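PDB 6T2R: beta-glycosidase from Bacteroides caccae, which probably acts as an endo-beta-galactosidase of glycoside hydrolase family 16, cleaving within mucin O-glycan chains to begin mucin breakdown by gut bacteria. Local coordinates for residues G79-N84 and A90-G95. Numbering follows the deposited sequence.
With SO4 (sulfate ion), chain C.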
loop_
_atom_site.group_PDB
_atom_site.type_symbol
_atom_site.label_atom_id
_atom_site.label_comp_id
_atom_site.label_asym_id
_atom_site.label_seq_id
_atom_site.Cartn_x
_atom_site.Cartn_y
_atom_site.Cartn_z
ATOM N N GLY A 79 12.813 4.810 -8.099
ATOM C CA GLY A 79 13.096 3.811 -9.137
ATOM C C GLY A 79 14.218 4.331 -10.040
ATOM O O GLY A 79 14.098 5.455 -10.510
ATOM N N ILE A 80 15.281 3.554 -10.237
ATOM C CA ILE A 80 16.495 3.972 -10.990
ATOM C C ILE A 80 16.947 2.843 -11.924
ATOM O O ILE A 80 16.638 1.658 -11.689
ATOM C CB ILE A 80 17.613 4.356 -10.006
ATOM C CG1 ILE A 80 18.111 3.130 -9.238
ATOM C CG2 ILE A 80 17.154 5.475 -9.083
ATOM C CD1 ILE A 80 19.095 3.437 -8.151
ATOM N N VAL A 81 17.697 3.213 -12.946
ATOM C CA VAL A 81 18.421 2.258 -13.811
ATOM C C VAL A 81 19.523 1.632 -12.963
ATOM O O VAL A 81 20.236 2.393 -12.324
ATOM C CB VAL A 81 19.037 2.952 -15.025
ATOM C CG1 VAL A 81 19.643 1.895 -15.938
ATOM C CG2 VAL A 81 18.046 3.836 -15.762
ATOM N N ASN A 82 19.631 0.307 -12.962
ATOM C CA ASN A 82 20.709 -0.438 -12.273
ATOM C C ASN A 82 21.970 -0.443 -13.145
ATOM O O ASN A 82 21.850 -0.769 -14.314
ATOM C CB ASN A 82 20.275 -1.876 -12.053
ATOM C CG ASN A 82 21.276 -2.683 -11.269
ATOM O OD1 ASN A 82 22.265 -2.145 -10.793
ATOM N ND2 ASN A 82 21.029 -3.973 -11.146
ATOM N N ASP A 83 23.149 -0.208 -12.571
ATOM C CA ASP A 83 24.433 -0.352 -13.307
ATOM C C ASP A 83 25.158 -1.634 -12.896
ATOM O O ASP A 83 26.369 -1.593 -12.947
ATOM C CB ASP A 83 25.342 0.851 -13.086
ATOM C CG ASP A 83 24.950 1.638 -11.861
ATOM O OD1 ASP A 83 24.884 1.036 -10.756
ATOM O OD2 ASP A 83 24.646 2.827 -12.043
ATOM N N ASN A 84 24.465 -2.723 -12.535
ATOM C CA ASN A 84 25.094 -4.041 -12.239
ATOM C C ASN A 84 25.126 -4.860 -13.538
ATOM O O ASN A 84 24.050 -5.104 -14.126
ATOM C CB ASN A 84 24.422 -4.789 -11.080
ATOM C CG ASN A 84 25.110 -6.092 -10.690
ATOM O OD1 ASN A 84 26.171 -6.439 -11.210
ATOM N ND2 ASN A 84 24.510 -6.847 -9.782
ATOM N N ALA A 90 18.734 -7.254 -11.731
ATOM C CA ALA A 90 17.538 -6.494 -12.169
ATOM C C ALA A 90 18.011 -5.350 -13.071
ATOM O O ALA A 90 19.045 -4.706 -12.779
ATOM C CB ALA A 90 16.751 -5.980 -10.982
ATOM N N GLN A 91 17.277 -5.117 -14.143
ATOM C CA GLN A 91 17.475 -3.965 -15.049
ATOM C C GLN A 91 17.231 -2.658 -14.292
ATOM O O GLN A 91 17.908 -1.675 -14.592
ATOM C CB GLN A 91 16.500 -4.142 -16.200
ATOM C CG GLN A 91 16.747 -3.224 -17.379
ATOM C CD GLN A 91 15.946 -3.766 -18.542
ATOM O OE1 GLN A 91 15.328 -4.826 -18.448
ATOM N NE2 GLN A 91 15.943 -3.051 -19.654
ATOM N N TYR A 92 16.315 -2.670 -13.323
ATOM C CA TYR A 92 15.889 -1.474 -12.557
ATOM C C TYR A 92 15.852 -1.820 -11.076
ATOM O O TYR A 92 15.610 -2.998 -10.741
ATOM C CB TYR A 92 14.525 -1.007 -13.045
ATOM C CG TYR A 92 14.490 -0.727 -14.515
ATOM C CD1 TYR A 92 14.982 0.461 -15.007
ATOM C CD2 TYR A 92 13.946 -1.623 -15.416
ATOM C CE1 TYR A 92 14.969 0.754 -16.360
ATOM C CE2 TYR A 92 13.903 -1.338 -16.776
ATOM C CZ TYR A 92 14.447 -0.157 -17.253
ATOM O OH TYR A 92 14.429 0.177 -18.581
ATOM N N LEU A 93 16.121 -0.821 -10.240
ATOM C CA LEU A 93 16.145 -0.902 -8.756
ATOM C C LEU A 93 15.077 0.041 -8.175
ATOM O O LEU A 93 15.015 1.235 -8.615
ATOM C CB LEU A 93 17.526 -0.500 -8.250
ATOM C CG LEU A 93 18.673 -1.360 -8.755
ATOM C CD1 LEU A 93 19.994 -0.835 -8.206
ATOM C CD2 LEU A 93 18.460 -2.830 -8.373
ATOM N N THR A 94 14.269 -0.452 -7.229
ATOM C CA THR A 94 13.230 0.377 -6.571
ATOM C C THR A 94 13.379 0.250 -5.061
ATOM O O THR A 94 13.880 -0.799 -4.583
ATOM C CB THR A 94 11.805 0.009 -7.015
ATOM O OG1 THR A 94 11.567 -1.355 -6.636
ATOM C CG2 THR A 94 11.576 0.241 -8.493
ATOM N N GLY A 95 12.988 1.310 -4.357
ATOM C CA GLY A 95 12.948 1.342 -2.884
ATOM C C GLY A 95 11.539 1.057 -2.399
ATOM O O GLY A 95 10.565 1.452 -3.098
HETATM S S SO4 C . 20.825 -6.658 -8.355
HETATM O O1 SO4 C . 20.305 -5.649 -7.487
HETATM O O2 SO4 C . 21.908 -6.128 -9.188
HETATM O O3 SO4 C . 21.332 -7.730 -7.537
HETATM O O4 SO4 C . 19.772 -7.141 -9.226
#
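Both N-H bonds of the Asn82 amide nitrogen are used: ND2 reaches Ala90 O at 2.7 Å and O2 of a sulfate ion at 3.0 Å. The first bond lies in the carbonyl plane of Ala90 and only 11° out of the Asn82 amide plane, so the N-H points at Ala90 O close to the plane of each group, and the bond spans the two segments. With CG anti to the backbone N (chi1 -176°), the group swings over to residues 90-95, while Asn82 N donates to Gln91 O at 3.1 Å from well off that carbonyl plane. Asn84 ND2 also meets sulfate O2, and Ala90 N donates to sulfate O4 at 2.7 Å; Arg52 is a further donor to the ion, which probably came from the crystallisation liquor. The Asn82 bonds to Ala90 and Gln91 lie at the loop end of the beta hairpin formed by strands 74-81 and 92-98, part of the antiparallel framework of the GH16 beta-sandwich (jelly-roll) fold. Ile80 and Leu93 form an antiparallel hydrogen-bonded pair, with Ile80 N to Leu93 O at 2.8 Å and Leu93 N to Ile80 O at 2.9 Å, the latter almost straight at 171°. On their shared face Ile80 CG1 packs on Leu93 CB, and Leu93 CD1 lies 3.7 Å from Asn82 OD1. Beyond the pair, Thr94 CG2 approaches Gly79 CA at 3.9 Å, while its hydroxyl bonds to Thr60.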